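Local coordinates for (S)-ureidoglycine aminohydrolase cupin domain-containing protein (Pseudomonas syringae pv. tomato, PDB 3MYX), which is of unknown function but has the cupin fold and may be an enzyme or small-molecule-binding protein related to (S)-ureidoglycine aminohydrolases, at residues P144-S149 against Y177-R182; V171-P176 against Y230-Y235. One frame throughout, in Å; residues are numbered along the deposited sequence.

Interaction 1 (P144-S149 against Y177-R182); sequences PSIMIS and YERISR
At the edge of the C-terminal cupin domain, Met147 and Arg179 form a single beta bridge, their CA atoms 4.3 Å apart, between the loop 144-149 and the chain around the weakly bonded strand 177-178. The direction from CA of Ile146 to CA of Ser149 lies 159° from that of Tyr177 to Arg182, so the two runs are close to antiparallel. Ile180 N donates to Ile146 O at 2.9 Å, nearly along the C=O axis. Glu178 O is gripped twice: Ile148 N (2.9 Å) and Ser149 N (3.1 Å) both reach it from the same face of its carbonyl plane, each tilted by more than 20°. Ser149 uses its side chain as well, its OG accepting from Glu178 N at 2.9 Å; chi1 of 67° sets this hydroxyl between its own N and carbonyl carbon. Ile148 crosses Glu178 obliquely, its CD1 3.5 Å from the carboxylate oxygen OE2, and its CG1 packs on CG2 of Ile180. The OE2 of Glu178 has its charged partner in Lys224 of strand 222-227, while Arg179 NH1 turns back to Ile180 O and also binds Cys223 O. Met147, a selenomethionine, folds back through bent chi2 and chi3, and its CE ends 3.8 Å from Tyr177 CB. Beyond the bridge, the side chain of Ile146 lies side by side with that of Arg179, its CD1 3.7 Å from Arg179 CD.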
loop_
_atom_site.group_PDB
_atom_site.type_symbol
_atom_site.label_atom_id
_atom_site.label_comp_id
_atom_site.label_asym_id
_atom_site.label_seq_id
_atom_site.Cartn_x
_atom_site.Cartn_y
_atom_site.Cartn_z
ATOM N N PRO A 144 -8.947 -15.517 -17.386
ATOM C CA PRO A 144 -9.876 -15.280 -18.494
ATOM C C PRO A 144 -11.352 -15.486 -18.135
ATOM O O PRO A 144 -12.228 -14.787 -18.671
ATOM C CB PRO A 144 -9.422 -16.277 -19.560
ATOM C CG PRO A 144 -8.038 -16.583 -19.233
ATOM C CD PRO A 144 -7.836 -16.403 -17.775
ATOM N N SER A 145 -11.616 -16.384 -17.190
ATOM C CA SER A 145 -12.980 -16.757 -16.816
ATOM C C SER A 145 -13.739 -15.665 -16.088
ATOM O O SER A 145 -14.962 -15.736 -15.977
ATOM C CB SER A 145 -12.966 -18.037 -15.956
ATOM O OG SER A 145 -12.526 -17.769 -14.637
ATOM N N ILE A 146 -13.032 -14.654 -15.584
ATOM C CA ILE A 146 -13.705 -13.559 -14.877
ATOM C C ILE A 146 -13.780 -12.273 -15.699
ATOM O O ILE A 146 -14.244 -11.258 -15.207
ATOM C CB ILE A 146 -13.108 -13.309 -13.475
ATOM C CG1 ILE A 146 -11.691 -12.736 -13.571
ATOM C CG2 ILE A 146 -13.146 -14.611 -12.619
ATOM C CD1 ILE A 146 -11.105 -12.339 -12.220
HETATM N N MSE A 147 -13.364 -12.317 -16.955
HETATM C CA MSE A 147 -13.265 -11.116 -17.778
HETATM C C MSE A 147 -14.606 -10.727 -18.390
HETATM O O MSE A 147 -15.390 -11.600 -18.791
HETATM C CB MSE A 147 -12.260 -11.320 -18.909
HETATM C CG MSE A 147 -10.833 -11.479 -18.465
HETATM SE SE MSE A 147 -10.137 -10.039 -17.354
HETATM C CE MSE A 147 -10.447 -8.610 -18.621
ATOM N N ILE A 148 -14.843 -9.417 -18.483
ATOM C CA ILE A 148 -15.950 -8.832 -19.269
ATOM C C ILE A 148 -15.362 -8.264 -20.566
ATOM O O ILE A 148 -15.832 -8.564 -21.657
ATOM C CB ILE A 148 -16.707 -7.753 -18.457
ATOM C CG1 ILE A 148 -17.434 -8.413 -17.286
ATOM C CG2 ILE A 148 -17.699 -6.965 -19.334
ATOM C CD1 ILE A 148 -17.962 -7.456 -16.270
ATOM N N SER A 149 -14.309 -7.458 -20.451
ATOM C CA SER A 149 -13.635 -6.895 -21.597
ATOM C C SER A 149 -12.639 -7.917 -22.152
ATOM O O SER A 149 -12.387 -8.962 -21.532
ATOM C CB SER A 149 -12.843 -5.664 -21.161
ATOM O OG SER A 149 -11.772 -6.043 -20.313
ATOM N N TYR A 177 -9.323 -2.536 -18.673
ATOM C CA TYR A 177 -10.096 -3.773 -18.603
ATOM C C TYR A 177 -11.218 -3.718 -17.606
ATOM O O TYR A 177 -11.278 -2.824 -16.737
ATOM C CB TYR A 177 -9.216 -4.986 -18.315
ATOM C CG TYR A 177 -8.584 -5.055 -16.938
ATOM C CD1 TYR A 177 -7.400 -4.391 -16.654
ATOM C CD2 TYR A 177 -9.158 -5.812 -15.930
ATOM C CE1 TYR A 177 -6.789 -4.493 -15.417
ATOM C CE2 TYR A 177 -8.562 -5.933 -14.695
ATOM C CZ TYR A 177 -7.370 -5.274 -14.440
ATOM O OH TYR A 177 -6.748 -5.360 -13.219
ATOM N N GLU A 178 -12.115 -4.691 -17.749
ATOM C CA GLU A 178 -13.267 -4.854 -16.878
ATOM C C GLU A 178 -13.450 -6.322 -16.601
ATOM O O GLU A 178 -13.415 -7.136 -17.515
ATOM C CB GLU A 178 -14.519 -4.270 -17.543
ATOM C CG GLU A 178 -15.784 -4.330 -16.661
ATOM C CD GLU A 178 -17.032 -3.796 -17.358
ATOM O OE1 GLU A 178 -16.919 -3.202 -18.452
ATOM O OE2 GLU A 178 -18.122 -3.962 -16.782
ATOM N N ARG A 179 -13.666 -6.655 -15.334
ATOM C CA ARG A 179 -13.936 -8.017 -14.919
ATOM C C ARG A 179 -15.127 -8.039 -13.979
ATOM O O ARG A 179 -15.551 -7.005 -13.458
ATOM C CB ARG A 179 -12.708 -8.607 -14.220
ATOM C CG ARG A 179 -12.203 -7.814 -13.013
ATOM C CD ARG A 179 -11.206 -8.619 -12.200
ATOM N NE ARG A 179 -10.756 -7.905 -11.003
ATOM C CZ ARG A 179 -11.466 -7.760 -9.888
ATOM N NH1 ARG A 179 -12.700 -8.268 -9.781
ATOM N NH2 ARG A 179 -10.951 -7.088 -8.865
ATOM N N ILE A 180 -15.638 -9.232 -13.733
ATOM C CA ILE A 180 -16.728 -9.398 -12.791
ATOM C C ILE A 180 -16.242 -9.264 -11.364
ATOM O O ILE A 180 -15.050 -9.363 -11.075
ATOM C CB ILE A 180 -17.471 -10.736 -12.995
ATOM C CG1 ILE A 180 -16.583 -11.929 -12.622
ATOM C CG2 ILE A 180 -18.017 -10.828 -14.427
ATOM C CD1 ILE A 180 -17.344 -13.271 -12.667
ATOM N N SER A 181 -17.167 -9.010 -10.460
ATOM C CA SER A 181 -16.841 -8.958 -9.043
ATOM C C SER A 181 -16.375 -10.326 -8.557
ATOM O O SER A 181 -16.983 -11.358 -8.881
ATOM C CB SER A 181 -18.085 -8.542 -8.266
ATOM O OG SER A 181 -17.836 -8.426 -6.882
ATOM N N ARG A 182 -15.287 -10.325 -7.794
ATOM C CA ARG A 182 -14.724 -11.523 -7.181
ATOM C C ARG A 182 -14.178 -11.168 -5.801
ATOM O O ARG A 182 -13.740 -10.035 -5.587
ATOM C CB ARG A 182 -13.574 -12.065 -8.033
ATOM C CG ARG A 182 -13.968 -12.492 -9.439
ATOM C CD ARG A 182 -14.790 -13.773 -9.389
ATOM N NE ARG A 182 -14.051 -14.822 -8.694
ATOM C CZ ARG A 182 -14.595 -15.846 -8.043
ATOM N NH1 ARG A 182 -15.912 -15.983 -7.972
ATOM N NH2 ARG A 182 -13.809 -16.729 -7.444
#

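Interaction 2 (V171-P176 against Y230-Y235); sequences VWDSTP and YVRKFY
Asp173 OD2 is gripped by three groups. Tyr230 OH donates to it at 2.6 Å, meeting the anti side 24° out of the carboxylate plane; Arg232 NH1 makes a long salt bridge at 3.5 Å, and Arg155 of the adjoining strand 154-161 adds another. The contact belongs to the antiparallel pair of strands 168-174 and 231-237 in the cupin sheet. Trp172 with Lys233 and Ser174 with Val231 are its hydrogen-bonded pairs, Trp172 O receiving Lys233 N at 2.8 Å. On the face with Asp173, Val171 CG1 sits 3.4 Å above the guanidinium plane of Arg232, offset toward the rim; Arg232 NE and NH2 bind Arg132 O and Ala134 O. On the face with Trp172, Lys233, whose CG lies between its own N and carbonyl carbon (chi1 72°), runs its extended chain over one face of the indole's six-membered ring: CE, offset toward the rim, is 3.4 Å from Trp172 CE3, and NZ stands 4.0 Å from the ring centroid, 14° off the normal, a cation-pi contact. Lys233 NZ also bridges to Glu188. Both cations thus pair with a flat or apolar neighbour as well as a carboxylate, and two arginines beside Asp173 would probably stabilise its negative charge.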
loop_
_atom_site.group_PDB
_atom_site.type_symbol
_atom_site.label_atom_id
_atom_site.label_comp_id
_atom_site.label_asym_id
_atom_site.label_seq_id
_atom_site.Cartn_x
_atom_site.Cartn_y
_atom_site.Cartn_z
ATOM N N VAL A 171 5.719 -1.657 -8.718
ATOM C CA VAL A 171 4.975 -0.815 -9.618
ATOM C C VAL A 171 4.368 -1.709 -10.709
ATOM O O VAL A 171 5.013 -2.655 -11.173
ATOM C CB VAL A 171 5.862 0.300 -10.216
ATOM C CG1 VAL A 171 5.072 1.172 -11.244
ATOM C CG2 VAL A 171 6.435 1.190 -9.121
ATOM N N TRP A 172 3.111 -1.417 -11.066
ATOM C CA TRP A 172 2.345 -2.181 -12.060
ATOM C C TRP A 172 1.658 -1.227 -12.994
ATOM O O TRP A 172 1.278 -0.120 -12.585
ATOM C CB TRP A 172 1.288 -2.994 -11.344
ATOM C CG TRP A 172 0.225 -3.760 -12.094
ATOM C CD1 TRP A 172 0.267 -5.063 -12.419
ATOM C CD2 TRP A 172 -1.085 -3.301 -12.449
ATOM N NE1 TRP A 172 -0.925 -5.458 -12.981
ATOM C CE2 TRP A 172 -1.780 -4.390 -12.979
ATOM C CE3 TRP A 172 -1.746 -2.073 -12.343
ATOM C CZ2 TRP A 172 -3.103 -4.297 -13.392
ATOM C CZ3 TRP A 172 -3.055 -1.985 -12.754
ATOM C CH2 TRP A 172 -3.724 -3.096 -13.253
ATOM N N ASP A 173 1.469 -1.639 -14.242
ATOM C CA ASP A 173 0.592 -0.895 -15.127
ATOM C C ASP A 173 -0.244 -1.809 -15.994
ATOM O O ASP A 173 -0.002 -3.010 -16.075
ATOM C CB ASP A 173 1.317 0.231 -15.906
ATOM C CG ASP A 173 2.174 -0.228 -17.101
ATOM O OD1 ASP A 173 2.160 -1.402 -17.547
ATOM O OD2 ASP A 173 2.917 0.668 -17.604
ATOM N N SER A 174 -1.267 -1.229 -16.596
ATOM C CA SER A 174 -2.191 -2.008 -17.393
ATOM C C SER A 174 -2.947 -1.132 -18.364
ATOM O O SER A 174 -3.309 -0.003 -18.050
ATOM C CB SER A 174 -3.223 -2.708 -16.497
ATOM O OG SER A 174 -4.022 -3.616 -17.229
ATOM N N THR A 175 -3.239 -1.715 -19.509
ATOM C CA THR A 175 -4.218 -1.187 -20.445
ATOM C C THR A 175 -5.619 -1.411 -19.823
ATOM O O THR A 175 -5.764 -2.075 -18.787
ATOM C CB THR A 175 -4.033 -1.868 -21.810
ATOM O OG1 THR A 175 -4.274 -3.272 -21.698
ATOM C CG2 THR A 175 -2.620 -1.646 -22.371
ATOM N N PRO A 176 -6.670 -0.819 -20.420
ATOM C CA PRO A 176 -7.994 -0.863 -19.793
ATOM C C PRO A 176 -8.575 -2.261 -19.727
ATOM O O PRO A 176 -8.364 -3.078 -20.620
ATOM C CB PRO A 176 -8.866 -0.026 -20.742
ATOM C CG PRO A 176 -7.948 0.743 -21.562
ATOM C CD PRO A 176 -6.656 0.020 -21.633
ATOM N N TYR A 230 -5.585 3.546 -19.252
ATOM C CA TYR A 230 -4.364 3.099 -18.611
ATOM C C TYR A 230 -4.346 3.416 -17.128
ATOM O O TYR A 230 -4.759 4.504 -16.696
ATOM C CB TYR A 230 -3.209 3.826 -19.282
ATOM C CG TYR A 230 -1.840 3.585 -18.715
ATOM C CD1 TYR A 230 -1.106 2.461 -19.074
ATOM C CD2 TYR A 230 -1.255 4.496 -17.866
ATOM C CE1 TYR A 230 0.186 2.277 -18.597
ATOM C CE2 TYR A 230 0.027 4.322 -17.392
ATOM C CZ TYR A 230 0.750 3.210 -17.745
ATOM O OH TYR A 230 2.050 3.065 -17.283
ATOM N N VAL A 231 -3.819 2.483 -16.344
ATOM C CA VAL A 231 -3.583 2.668 -14.916
ATOM C C VAL A 231 -2.162 2.266 -14.598
ATOM O O VAL A 231 -1.663 1.269 -15.106
ATOM C CB VAL A 231 -4.584 1.842 -14.079
ATOM C CG1 VAL A 231 -4.232 1.863 -12.599
ATOM C CG2 VAL A 231 -6.008 2.357 -14.274
ATOM N N ARG A 232 -1.511 3.049 -13.747
ATOM C CA ARG A 232 -0.222 2.682 -13.177
ATOM C C ARG A 232 -0.315 2.863 -11.687
ATOM O O ARG A 232 -0.853 3.887 -11.229
ATOM C CB ARG A 232 0.880 3.540 -13.766
ATOM C CG ARG A 232 2.280 3.246 -13.263
ATOM C CD ARG A 232 3.245 4.219 -13.920
ATOM N NE ARG A 232 4.641 3.928 -13.659
ATOM C CZ ARG A 232 5.459 3.178 -14.421
ATOM N NH1 ARG A 232 5.081 2.556 -15.526
ATOM N NH2 ARG A 232 6.676 3.031 -14.025
ATOM N N LYS A 233 0.208 1.908 -10.933
ATOM C CA LYS A 233 0.083 1.970 -9.485
ATOM C C LYS A 233 1.300 1.443 -8.767
ATOM O O LYS A 233 1.976 0.552 -9.275
ATOM C CB LYS A 233 -1.150 1.180 -9.029
ATOM C CG LYS A 233 -1.020 -0.311 -9.139
ATOM C CD LYS A 233 -2.368 -1.017 -9.062
ATOM C CE LYS A 233 -2.200 -2.510 -9.021
ATOM N NZ LYS A 233 -3.533 -3.226 -9.057
ATOM N N PHE A 234 1.538 1.979 -7.566
ATOM C CA PHE A 234 2.318 1.281 -6.572
ATOM C C PHE A 234 1.409 0.217 -5.986
ATOM O O PHE A 234 0.204 0.457 -5.775
ATOM C CB PHE A 234 2.707 2.204 -5.421
ATOM C CG PHE A 234 3.799 3.178 -5.730
ATOM C CD1 PHE A 234 5.069 2.728 -6.046
ATOM C CD2 PHE A 234 3.601 4.552 -5.588
ATOM C CE1 PHE A 234 6.111 3.633 -6.265
ATOM C CE2 PHE A 234 4.644 5.454 -5.813
ATOM C CZ PHE A 234 5.885 5.005 -6.145
ATOM N N TYR A 235 1.981 -0.938 -5.657
ATOM C CA TYR A 235 1.238 -1.976 -4.972
ATOM C C TYR A 235 2.049 -2.614 -3.860
ATOM O O TYR A 235 3.288 -2.664 -3.914
ATOM C CB TYR A 235 0.781 -3.064 -5.934
ATOM C CG TYR A 235 1.907 -3.818 -6.612
ATOM C CD1 TYR A 235 2.519 -4.917 -5.992
ATOM C CD2 TYR A 235 2.389 -3.419 -7.847
ATOM C CE1 TYR A 235 3.552 -5.609 -6.610
ATOM C CE2 TYR A 235 3.422 -4.094 -8.452
ATOM C CZ TYR A 235 4.002 -5.175 -7.847
ATOM O OH TYR A 235 5.049 -5.798 -8.513
#

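In the fold
From the N terminus, loop 144-149 comes first, between strands 137-139 and 154-161. Strand 168-174 follows and leads through 175-176 directly into 177-182, which turns back to the loop and closes interaction 1 over 27 intervening residues. Interaction 2 closes later, when 230-235 returns to pair with 171-176 across 53 residues. The segments alternate along the chain, so the two closures cross instead of nesting. Interaction 2 joins neighbouring strands within the seven-stranded sheet, whereas interaction 1 ties the loop to the strand group containing 222-227. Their centres are about 16 Å apart, yet they touch: Tyr177 OH packs 3.8 Å from Trp172 CH2.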